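Local coordinates for AOC_like domain-containing protein (Frankia sp. Cc1.17, PDB 7DVI), which catalyses exo-selective intermolecular Diels-Alder reactions on non-natural substrates and belongs to the allene oxide cyclase-like barrel family, at residues D58-E72 with L83-G95. Residues are numbered along the deposited sequence; the frame is centred on the assembly and turned at random. Where two conformers were deposited one is given.
Sequences DSSRELLGITIGRYE and LTYYSEDLFLRDG. With EDO (1,2-ethanediol), chain G; EDO (1,2-ethanediol), chain R; EDO (1,2-ethanediol), chain I; EDO (1,2-ethanediol), chain H.
In the conformer of Arg93 given, both terminal nitrogens bond to the single oxygen OD2 of Asp58, with NH1 at 2.5 Å on its anti lone pair. The salt bridge lies at the open end of the β-hairpin formed by antiparallel strands 63-76 and 82-92 of the eight-stranded allene oxide cyclase-like barrel, joining the loop before the first strand to the residue just after the second. In this conformer Arg93 NH2 also reaches Leu63 O, 2.6 Å away and from above the carbonyl plane, while Leu64 CD1 sits over the centre of the guanidinium face. The other carboxylate oxygen of Asp58, OD1, accepts from Ser60 N and Glu62 N, which approach from opposite faces of its plane, the former bond forming an Asx turn. Replacing Asp58 with alanine is likely to leave the Arg93 guanidinium without its charged mate and the amides of Ser60 and Glu62 without their shared acceptor.

Between the strands, paired backbone bonds join Ile66 to Phe91, Ile68 to Asp89 and Arg70 to Ser87. Thr67 turns OG1 away from its own N (chi1 -177°) and donates it to Glu88 OE1 at 2.8 Å; OE2 of that carboxylate is held in turn by Arg132 and Tyr116. Farther along, the rings of Tyr71 and Tyr86 lie with planes 19° apart, offset so that they scarcely overlap, and Tyr71 CB makes a CH-pi contact over the Tyr86 face, 3.5 Å from its centroid.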
# COMPACT_ATOMS: atom_id res chain seq x y z
N ASP A 58 -5.73 -17.09 18.97
CA ASP A 58 -6.91 -17.31 18.11
C ASP A 58 -8.18 -17.14 18.97
O ASP A 58 -8.07 -16.84 20.17
CB ASP A 58 -6.78 -18.64 17.37
CG ASP A 58 -6.90 -19.87 18.27
OD1 ASP A 58 -7.56 -19.76 19.37
OD2 ASP A 58 -6.29 -20.89 17.89
N SER A 59 -9.35 -17.25 18.34
CA SER A 59 -10.67 -16.98 18.97
C SER A 59 -10.92 -17.97 20.11
O SER A 59 -11.78 -17.69 20.92
CB SER A 59 -11.75 -17.05 17.95
OG SER A 59 -11.84 -18.34 17.39
N SER A 60 -10.14 -19.05 20.21
CA SER A 60 -10.15 -20.01 21.33
C SER A 60 -9.09 -19.66 22.38
O SER A 60 -8.93 -20.44 23.30
CB SER A 60 -9.97 -21.40 20.80
OG SER A 60 -11.03 -21.67 19.91
N ARG A 61 -8.40 -18.54 22.26
CA ARG A 61 -7.35 -18.08 23.21
C ARG A 61 -6.25 -19.13 23.35
O ARG A 61 -5.55 -19.12 24.36
CB ARG A 61 -7.90 -17.68 24.59
CG ARG A 61 -7.78 -16.18 24.88
CD ARG A 61 -7.64 -15.81 26.35
NE ARG A 61 -6.28 -15.47 26.76
CZ ARG A 61 -5.33 -16.35 27.01
NH1 ARG A 61 -4.13 -15.97 27.41
NH2 ARG A 61 -5.58 -17.63 26.85
N GLU A 62 -6.08 -19.93 22.31
CA GLU A 62 -4.82 -20.69 22.04
C GLU A 62 -3.83 -19.79 21.28
O GLU A 62 -4.27 -19.02 20.40
CB GLU A 62 -5.12 -21.89 21.14
CG GLU A 62 -6.19 -22.83 21.66
CD GLU A 62 -5.65 -23.95 22.54
OE1 GLU A 62 -6.30 -25.01 22.61
OE2 GLU A 62 -4.58 -23.75 23.15
N LEU A 63 -2.53 -19.92 21.55
CA LEU A 63 -1.44 -19.21 20.84
C LEU A 63 -1.50 -19.44 19.32
O LEU A 63 -1.66 -20.60 18.83
CB LEU A 63 -0.10 -19.63 21.42
CG LEU A 63 1.13 -18.84 20.92
CD1 LEU A 63 1.09 -17.39 21.38
CD2 LEU A 63 2.39 -19.51 21.41
N LEU A 64 -1.45 -18.34 18.57
CA LEU A 64 -1.38 -18.39 17.09
C LEU A 64 0.04 -18.07 16.67
O LEU A 64 0.57 -18.72 15.72
CB LEU A 64 -2.42 -17.44 16.50
CG LEU A 64 -2.57 -17.46 14.99
CD1 LEU A 64 -3.11 -18.80 14.47
CD2 LEU A 64 -3.51 -16.34 14.57
N GLY A 65 0.67 -17.12 17.35
CA GLY A 65 2.09 -16.78 17.18
C GLY A 65 2.41 -15.40 17.71
O GLY A 65 1.77 -14.96 18.70
N ILE A 66 3.35 -14.74 17.05
CA ILE A 66 3.88 -13.42 17.48
C ILE A 66 3.96 -12.49 16.25
O ILE A 66 3.99 -12.96 15.10
CB ILE A 66 5.23 -13.53 18.21
CG1 ILE A 66 6.37 -13.88 17.25
CG2 ILE A 66 5.18 -14.48 19.41
CD1 ILE A 66 7.74 -13.43 17.70
N THR A 67 4.03 -11.19 16.51
CA THR A 67 4.41 -10.17 15.51
C THR A 67 5.46 -9.25 16.12
O THR A 67 5.42 -8.91 17.34
CB THR A 67 3.21 -9.42 14.94
OG1 THR A 67 3.79 -8.56 13.95
CG2 THR A 67 2.43 -8.62 15.96
N ILE A 68 6.42 -8.89 15.30
CA ILE A 68 7.50 -7.94 15.64
C ILE A 68 7.46 -6.86 14.57
O ILE A 68 7.45 -7.20 13.37
CB ILE A 68 8.85 -8.65 15.79
CG1 ILE A 68 8.86 -9.57 17.02
CG2 ILE A 68 9.95 -7.60 15.86
CD1 ILE A 68 10.18 -10.22 17.31
N GLY A 69 7.40 -5.59 14.98
CA GLY A 69 7.18 -4.53 14.00
C GLY A 69 7.51 -3.14 14.51
O GLY A 69 8.05 -2.97 15.64
N ARG A 70 7.30 -2.18 13.63
CA ARG A 70 7.57 -0.76 14.00
C ARG A 70 6.60 0.13 13.25
O ARG A 70 5.90 -0.35 12.27
CB ARG A 70 9.06 -0.46 13.82
CG ARG A 70 9.58 -0.47 12.38
CD ARG A 70 9.55 0.89 11.70
NE ARG A 70 10.70 1.67 12.15
CZ ARG A 70 10.97 2.91 11.74
NH1 ARG A 70 10.14 3.54 10.94
NH2 ARG A 70 12.06 3.52 12.16
N TYR A 71 6.57 1.41 13.63
CA TYR A 71 5.67 2.38 12.98
C TYR A 71 6.27 3.79 13.11
O TYR A 71 7.12 4.01 13.96
CB TYR A 71 4.26 2.23 13.53
CG TYR A 71 4.17 2.50 15.00
CD1 TYR A 71 4.50 1.51 15.92
CD2 TYR A 71 3.82 3.76 15.48
CE1 TYR A 71 4.45 1.77 17.29
CE2 TYR A 71 3.73 4.01 16.84
CZ TYR A 71 4.09 3.03 17.75
OH TYR A 71 4.02 3.27 19.09
N GLU A 72 5.85 4.68 12.23
CA GLU A 72 6.46 6.02 12.10
C GLU A 72 5.35 6.98 11.70
O GLU A 72 4.61 6.68 10.73
CB GLU A 72 7.57 6.03 11.07
CG GLU A 72 8.24 7.38 10.95
CD GLU A 72 9.52 7.39 10.16
OE1 GLU A 72 9.96 6.29 9.71
OE2 GLU A 72 10.13 8.48 10.06
N LEU A 83 -0.96 10.29 9.17
CA LEU A 83 -0.65 9.10 8.37
C LEU A 83 0.66 8.52 8.91
O LEU A 83 1.70 9.22 9.03
CB LEU A 83 -0.62 9.46 6.88
CG LEU A 83 -1.93 9.28 6.13
CD1 LEU A 83 -2.40 7.83 6.08
CD2 LEU A 83 -3.04 10.15 6.72
N THR A 84 0.53 7.26 9.28
CA THR A 84 1.48 6.48 10.08
C THR A 84 1.81 5.20 9.27
O THR A 84 0.86 4.50 8.85
CB THR A 84 0.85 6.20 11.45
OG1 THR A 84 0.47 7.45 12.04
CG2 THR A 84 1.80 5.52 12.40
N TYR A 85 3.10 4.91 9.12
CA TYR A 85 3.57 3.76 8.31
C TYR A 85 4.04 2.66 9.24
O TYR A 85 5.01 2.88 9.98
CB TYR A 85 4.64 4.16 7.31
CG TYR A 85 4.77 3.15 6.19
CD1 TYR A 85 3.91 3.21 5.12
CD2 TYR A 85 5.65 2.08 6.28
CE1 TYR A 85 3.98 2.28 4.09
CE2 TYR A 85 5.75 1.15 5.25
CZ TYR A 85 4.90 1.25 4.17
OH TYR A 85 4.93 0.32 3.16
N TYR A 86 3.38 1.50 9.12
CA TYR A 86 3.63 0.28 9.91
C TYR A 86 4.33 -0.77 9.01
O TYR A 86 4.02 -0.89 7.79
CB TYR A 86 2.32 -0.32 10.40
CG TYR A 86 1.66 0.44 11.51
CD1 TYR A 86 0.87 1.55 11.24
CD2 TYR A 86 1.78 0.02 12.84
CE1 TYR A 86 0.27 2.26 12.25
CE2 TYR A 86 1.13 0.72 13.86
CZ TYR A 86 0.42 1.86 13.57
OH TYR A 86 -0.20 2.57 14.56
N SER A 87 5.28 -1.46 9.60
CA SER A 87 5.97 -2.63 9.00
C SER A 87 6.16 -3.69 10.07
O SER A 87 6.74 -3.35 11.14
CB SER A 87 7.30 -2.23 8.45
OG SER A 87 7.73 -3.19 7.52
N GLU A 88 5.77 -4.93 9.76
CA GLU A 88 5.94 -6.02 10.73
C GLU A 88 6.10 -7.39 10.03
O GLU A 88 5.67 -7.57 8.88
CB GLU A 88 4.75 -6.07 11.68
CG GLU A 88 3.46 -6.40 11.03
CD GLU A 88 2.25 -6.10 11.87
OE1 GLU A 88 2.29 -6.41 13.10
OE2 GLU A 88 1.23 -5.69 11.25
N ASP A 89 6.56 -8.33 10.82
CA ASP A 89 6.62 -9.78 10.44
C ASP A 89 5.89 -10.60 11.52
O ASP A 89 6.23 -10.44 12.71
CB ASP A 89 8.07 -10.15 10.24
CG ASP A 89 8.72 -9.28 9.18
OD1 ASP A 89 8.30 -9.40 8.03
OD2 ASP A 89 9.59 -8.47 9.54
N LEU A 90 4.94 -11.42 11.07
CA LEU A 90 4.12 -12.33 11.90
C LEU A 90 4.63 -13.76 11.71
O LEU A 90 4.79 -14.19 10.53
CB LEU A 90 2.66 -12.16 11.50
CG LEU A 90 2.13 -10.72 11.63
CD1 LEU A 90 2.09 -10.03 10.27
CD2 LEU A 90 0.75 -10.70 12.26
N PHE A 91 5.05 -14.37 12.81
CA PHE A 91 5.57 -15.76 12.88
C PHE A 91 4.49 -16.59 13.57
O PHE A 91 4.28 -16.41 14.77
CB PHE A 91 6.89 -15.71 13.64
CG PHE A 91 7.98 -15.01 12.87
CD1 PHE A 91 8.79 -15.69 11.98
CD2 PHE A 91 8.16 -13.63 13.03
CE1 PHE A 91 9.79 -15.04 11.28
CE2 PHE A 91 9.17 -12.98 12.36
CZ PHE A 91 9.97 -13.67 11.45
N LEU A 92 3.66 -17.25 12.78
CA LEU A 92 2.48 -17.99 13.27
C LEU A 92 2.70 -19.52 13.21
O LEU A 92 3.68 -19.98 12.56
CB LEU A 92 1.26 -17.57 12.47
CG LEU A 92 1.08 -16.06 12.29
CD1 LEU A 92 -0.17 -15.77 11.55
CD2 LEU A 92 1.05 -15.35 13.63
N ARG A 93 1.84 -20.27 13.92
CA ARG A 93 1.91 -21.75 14.03
C ARG A 93 1.87 -22.34 12.60
O ARG A 93 2.62 -23.26 12.34
CB ARG A 93 0.87 -22.26 15.05
CG ARG A 93 -0.61 -22.08 14.67
CD ARG A 93 -1.60 -22.41 15.79
NE ARG A 93 -3.01 -22.22 15.41
CZ ARG A 93 -3.96 -21.73 16.20
NH1 ARG A 93 -5.19 -21.57 15.74
NH2 ARG A 93 -3.67 -21.35 17.42
N ASP A 94 1.09 -21.74 11.69
CA ASP A 94 0.83 -22.27 10.33
C ASP A 94 1.62 -21.51 9.22
O ASP A 94 1.45 -21.85 8.05
CB ASP A 94 -0.67 -22.28 10.09
CG ASP A 94 -1.34 -20.91 10.19
OD1 ASP A 94 -0.65 -19.90 10.50
OD2 ASP A 94 -2.54 -20.87 9.97
N GLY A 95 2.50 -20.56 9.54
CA GLY A 95 3.33 -19.91 8.51
C GLY A 95 3.77 -18.49 8.91
O GLY A 95 3.70 -18.14 10.10
C1 EDO G . 13.85 6.27 10.39
O1 EDO G . 12.83 6.22 11.40
C2 EDO G . 13.42 6.73 9.02
O2 EDO G . 12.21 6.14 8.47
C1 EDO R . 0.77 1.31 17.76
O1 EDO R . -0.18 1.63 16.80
C2 EDO R . 0.89 -0.16 17.95
O2 EDO R . 1.50 -0.53 19.18
C1 EDO I . 7.14 -19.52 13.35
O1 EDO I . 6.71 -19.59 12.01
C2 EDO I . 8.60 -19.52 13.52
O2 EDO I . 9.28 -20.04 12.41
C1 EDO H . -6.13 -22.64 9.62
O1 EDO H . -6.52 -22.76 10.97
C2 EDO H . -4.75 -23.08 9.35
O2 EDO H . -3.93 -23.17 10.48
O HOH W 1 7.61 2.81 9.45